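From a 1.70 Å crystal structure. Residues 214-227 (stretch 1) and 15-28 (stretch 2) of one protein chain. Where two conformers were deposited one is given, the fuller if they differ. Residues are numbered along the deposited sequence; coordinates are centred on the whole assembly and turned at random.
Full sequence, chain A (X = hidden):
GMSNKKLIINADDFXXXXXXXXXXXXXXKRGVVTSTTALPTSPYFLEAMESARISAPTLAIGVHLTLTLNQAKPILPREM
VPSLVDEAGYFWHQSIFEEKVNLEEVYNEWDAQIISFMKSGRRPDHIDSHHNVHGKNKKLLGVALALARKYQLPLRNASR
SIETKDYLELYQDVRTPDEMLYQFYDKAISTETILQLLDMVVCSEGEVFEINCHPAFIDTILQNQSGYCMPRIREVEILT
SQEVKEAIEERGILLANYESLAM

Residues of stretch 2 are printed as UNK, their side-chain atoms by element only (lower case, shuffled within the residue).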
# COMPACT_ATOMS: atom_id res chain seq x y z
N HIS A 214 -16.13 15.27 19.10
CA HIS A 214 -15.55 16.09 18.05
C HIS A 214 -14.03 16.26 18.19
O HIS A 214 -13.49 17.37 18.31
CB HIS A 214 -16.25 17.43 18.05
CG HIS A 214 -17.74 17.37 17.82
ND1 HIS A 214 -18.64 17.01 18.81
CD2 HIS A 214 -18.47 17.65 16.73
CE1 HIS A 214 -19.86 17.06 18.31
NE2 HIS A 214 -19.80 17.45 17.04
N PRO A 215 -13.30 15.16 18.17
CA PRO A 215 -11.83 15.27 18.22
C PRO A 215 -11.34 15.91 16.92
O PRO A 215 -11.95 15.78 15.86
CB PRO A 215 -11.34 13.84 18.30
CG PRO A 215 -12.50 12.96 17.96
CD PRO A 215 -13.75 13.78 18.07
N ALA A 216 -10.22 16.60 17.00
CA ALA A 216 -9.52 17.22 15.90
C ALA A 216 -8.14 17.70 16.37
O ALA A 216 -7.96 17.89 17.57
CB ALA A 216 -10.26 18.42 15.34
N PHE A 217 -7.24 17.84 15.41
CA PHE A 217 -6.09 18.71 15.50
C PHE A 217 -6.56 20.06 14.97
O PHE A 217 -7.55 20.12 14.24
CB PHE A 217 -4.88 18.19 14.73
CG PHE A 217 -4.36 16.84 15.19
CD1 PHE A 217 -4.41 16.39 16.50
CD2 PHE A 217 -3.77 15.97 14.27
CE1 PHE A 217 -3.88 15.15 16.85
CE2 PHE A 217 -3.25 14.74 14.59
CZ PHE A 217 -3.33 14.31 15.90
N ILE A 218 -5.87 21.12 15.32
CA ILE A 218 -6.23 22.45 14.85
C ILE A 218 -5.40 22.85 13.63
O ILE A 218 -4.17 22.71 13.66
CB ILE A 218 -6.07 23.53 15.94
CG1 ILE A 218 -6.79 23.27 17.25
CG2 ILE A 218 -6.51 24.88 15.40
CD1 ILE A 218 -8.06 22.47 17.15
N ASP A 219 -6.10 23.34 12.61
CA ASP A 219 -5.50 24.00 11.45
C ASP A 219 -6.20 25.35 11.29
O ASP A 219 -7.17 25.67 11.99
CB ASP A 219 -5.52 23.21 10.16
CG ASP A 219 -6.82 22.60 9.67
OD1 ASP A 219 -7.91 22.80 10.24
OD2 ASP A 219 -6.75 21.85 8.67
N THR A 220 -5.69 26.21 10.42
CA THR A 220 -6.38 27.48 10.25
C THR A 220 -7.77 27.25 9.64
O THR A 220 -8.67 28.03 9.90
CB THR A 220 -5.62 28.46 9.35
OG1 THR A 220 -5.37 27.82 8.09
CG2 THR A 220 -4.26 28.81 9.93
N ILE A 221 -7.89 26.20 8.83
CA ILE A 221 -9.18 25.95 8.18
C ILE A 221 -10.23 25.72 9.26
O ILE A 221 -11.30 26.33 9.23
CB ILE A 221 -9.12 24.80 7.18
CG1 ILE A 221 -8.02 25.00 6.12
CG2 ILE A 221 -10.45 24.57 6.47
CD1 ILE A 221 -7.30 23.69 5.87
N LEU A 222 -9.95 24.89 10.26
CA LEU A 222 -10.92 24.73 11.35
C LEU A 222 -11.18 26.06 12.05
O LEU A 222 -12.32 26.44 12.33
CB LEU A 222 -10.42 23.69 12.35
CG LEU A 222 -11.27 23.52 13.61
CD1 LEU A 222 -12.70 23.15 13.28
CD2 LEU A 222 -10.62 22.49 14.53
N GLN A 223 -10.10 26.79 12.36
CA GLN A 223 -10.25 28.07 13.05
C GLN A 223 -11.15 29.04 12.30
O GLN A 223 -11.86 29.88 12.89
CB GLN A 223 -8.89 28.73 13.19
CG GLN A 223 -8.02 28.37 14.37
CD GLN A 223 -7.07 29.54 14.65
OE1 GLN A 223 -6.55 30.13 13.70
NE2 GLN A 223 -6.87 29.85 15.92
N ASN A 224 -11.11 28.97 10.99
CA ASN A 224 -11.82 29.88 10.12
C ASN A 224 -13.32 29.56 10.10
O ASN A 224 -14.13 30.44 9.84
CB ASN A 224 -11.29 29.80 8.70
CG ASN A 224 -9.90 30.45 8.54
OD1 ASN A 224 -9.43 31.16 9.41
ND2 ASN A 224 -9.28 30.17 7.40
N GLN A 225 -13.62 28.29 10.35
CA GLN A 225 -14.87 27.68 10.00
C GLN A 225 -15.73 27.22 11.16
O GLN A 225 -16.95 27.17 10.98
CB GLN A 225 -14.61 26.46 9.07
CG GLN A 225 -15.15 26.81 7.67
CD GLN A 225 -16.67 26.84 7.74
OE1 GLN A 225 -17.33 27.86 7.60
NE2 GLN A 225 -17.26 25.69 8.02
N SER A 226 -15.09 26.89 12.28
CA SER A 226 -15.89 26.54 13.43
C SER A 226 -15.60 27.28 14.72
O SER A 226 -14.47 27.34 15.19
CB SER A 226 -15.70 25.04 13.75
OG SER A 226 -16.96 24.61 14.26
N GLY A 227 -16.68 27.79 15.33
CA GLY A 227 -16.59 28.33 16.66
C GLY A 227 -16.22 27.31 17.72
O GLY A 227 -15.72 27.73 18.75
N UNK A 15 -13.49 14.71 7.42
CA UNK A 15 -13.40 15.44 6.18
C UNK A 15 -13.72 16.92 6.29
O UNK A 15 -13.68 17.62 5.28
N UNK A 16 -14.03 17.41 7.49
CA UNK A 16 -14.35 18.81 7.69
C UNK A 16 -13.18 19.67 7.23
O UNK A 16 -13.28 20.55 6.38
c UNK A 16 -15.40 20.34 9.49
c UNK A 16 -15.98 21.16 8.53
o UNK A 16 -17.28 23.88 10.61
c UNK A 16 -16.09 21.91 11.20
c UNK A 16 -14.71 19.04 9.14
c UNK A 16 -15.46 20.73 10.82
c UNK A 16 -16.65 22.70 10.24
c UNK A 16 -16.60 22.33 8.91
N UNK A 17 -12.02 19.41 7.83
CA UNK A 17 -10.76 20.03 7.40
C UNK A 17 -9.63 19.02 7.54
O UNK A 17 -9.76 18.03 8.28
o UNK A 17 -9.48 21.14 9.16
c UNK A 17 -11.59 21.96 8.95
c UNK A 17 -10.45 21.34 8.13
N UNK A 18 -8.52 19.20 6.84
CA UNK A 18 -7.39 18.26 6.97
C UNK A 18 -6.97 17.93 8.39
O UNK A 18 -6.69 16.78 8.71
c UNK A 18 -7.03 19.70 5.13
c UNK A 18 -6.26 19.00 6.22
c UNK A 18 -8.22 20.27 5.90
N UNK A 19 -6.88 18.88 9.32
CA UNK A 19 -6.49 18.61 10.68
C UNK A 19 -7.58 17.94 11.52
O UNK A 19 -7.28 17.19 12.44
c UNK A 19 -6.09 19.90 11.41
N UNK A 20 -8.84 18.24 11.21
CA UNK A 20 -9.92 17.52 11.88
C UNK A 20 -9.78 16.04 11.49
O UNK A 20 -9.71 15.21 12.39
c UNK A 20 -11.31 18.06 11.52
c UNK A 20 -11.53 19.46 12.07
c UNK A 20 -12.38 17.11 12.06
N UNK A 21 -9.71 15.74 10.21
CA UNK A 21 -9.55 14.37 9.72
C UNK A 21 -8.41 13.66 10.43
O UNK A 21 -8.49 12.52 10.90
o UNK A 21 -10.60 14.79 7.60
c UNK A 21 -9.01 13.00 7.63
c UNK A 21 -9.35 14.36 8.21
N UNK A 22 -7.25 14.33 10.56
CA UNK A 22 -6.14 13.60 11.19
C UNK A 22 -6.30 13.49 12.70
O UNK A 22 -5.85 12.53 13.34
c UNK A 22 -4.45 14.19 9.35
n UNK A 22 -4.74 12.47 7.63
c UNK A 22 -4.81 14.25 10.83
o UNK A 22 -3.77 11.92 9.55
c UNK A 22 -4.31 12.77 8.86
N UNK A 23 -6.95 14.47 13.33
CA UNK A 23 -7.26 14.34 14.74
C UNK A 23 -8.20 13.18 15.01
O UNK A 23 -8.02 12.45 15.98
N UNK A 24 -9.20 13.01 14.14
CA UNK A 24 -10.07 11.83 14.31
C UNK A 24 -9.31 10.54 14.13
O UNK A 24 -9.44 9.60 14.92
c UNK A 24 -11.99 10.60 13.23
c UNK A 24 -12.23 13.03 13.73
c UNK A 24 -11.25 11.91 13.33
c UNK A 24 -13.14 13.49 12.62
N UNK A 25 -8.46 10.46 13.09
CA UNK A 25 -7.68 9.23 12.90
C UNK A 25 -6.84 8.91 14.12
O UNK A 25 -6.74 7.74 14.51
c UNK A 25 -6.85 9.34 11.60
c UNK A 25 -7.06 9.53 9.01
c UNK A 25 -7.71 9.27 10.35
c UNK A 25 -5.74 8.29 11.56
N UNK A 26 -6.24 9.91 14.76
CA UNK A 26 -5.46 9.71 15.98
C UNK A 26 -6.26 9.10 17.13
O UNK A 26 -5.86 8.19 17.83
c UNK A 26 -2.63 10.33 17.39
o UNK A 26 -1.96 10.07 18.43
o UNK A 26 -2.22 10.03 16.25
c UNK A 26 -3.96 11.01 17.59
c UNK A 26 -4.88 11.07 16.39
N UNK A 27 -7.43 9.70 17.32
CA UNK A 27 -8.37 9.31 18.36
C UNK A 27 -8.85 7.88 18.16
O UNK A 27 -9.17 7.19 19.12
c UNK A 27 -9.53 10.31 18.35
N UNK A 28 -8.91 7.42 16.91
CA UNK A 28 -9.27 6.03 16.66
C UNK A 28 -8.08 5.09 16.88
O UNK A 28 -8.17 4.10 17.61
n UNK A 28 -9.78 2.51 13.74
c UNK A 28 -10.80 2.46 14.59
n UNK A 28 -10.91 3.63 15.18
c UNK A 28 -9.80 5.87 15.24
c UNK A 28 -9.22 3.77 13.82
c UNK A 28 -9.92 4.48 14.73
O HOH W 1 -18.98 23.83 12.98

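Position 15 carries no side-chain atoms and has phi/psi of 77/1°, a positive phi that favours glycine: G15.

Position 16 has one carbon leading to a six-carbon ring that bears one oxygen, which is Y16. Chi1 is t, and although CA-to-CB points sideways, the ring's end comes nearer stretch 1: CE2 lies 4.2 Å from L222 CD1, and water 1 bridges OH (2.9 Å) to S226 OG (2.5 Å).

Position 17 shows one carbon carrying an oxygen and a carbon, and the oxygen sits 2.5 Å from D219 OD1. The fork of one O and one C gives T17, whose OG1 donates to that carboxylate; its CB is 3.6 Å from I221 CG2.

At position 18 three carbons close a ring onto the backbone N, so this is P18; its CD packs 3.5 Å from I221 CD1.

Position 19 has a single carbon, CB, 3.9 Å from F217 CB: A19.

Position 20, one carbon carrying two, is V20, with CG2 3.7 Å from A216 CB and 4.0 Å from L222 CD2.

Position 21 has one carbon bearing an oxygen and a carbon, points away and touches nothing on stretch 1. It is T21, whose OG1 accepts from G15 N at 2.9 Å.

Position 22 is a chain of three carbons, the third bearing O and N: Q22. Its CB lies 4.0 Å from F217 CD2, while the end leads away.

Position 23 has no side-chain atoms. An ideal CB would fall 2.3 Å from F217 N and 2.4 Å from A216 C, so G23 fits where a side chain would clash. Its CA stands 3.7 Å from the F217 ring centroid, 6° off the normal, a CH-pi contact over the face.

Positions 24 and 25 each have four carbons, forked at the first with one two-carbon arm: I24 and I25. I24 CG1 approaches P215 O at 3.5 Å; I25 makes no contact.

Position 26, three carbons ending in two oxygens, is E26, its CB 3.6 Å from F217 CZ.

Position 27 is one carbon, A27, with CB 4.0 Å from P215 CB.

Position 28 has one carbon and a five-membered ring of three carbons and two nitrogens: H28, out of reach.

The contact joins polar anchoring to close packing. D219 serves two helix starts: OD1 accepts from L222 N (2.9 Å) and T17 OG1, while OD2 accepts from A19 N (3.0 Å, 157°). F217 N donates to A19 O (3.0 Å, 150°), and the bare G23 lets the backbone at A216 approach to 3.8 Å between CA atoms. Altogether 761 Å² is buried.

Stretch 2 (15-28) GYTPAVTQGIIEAH
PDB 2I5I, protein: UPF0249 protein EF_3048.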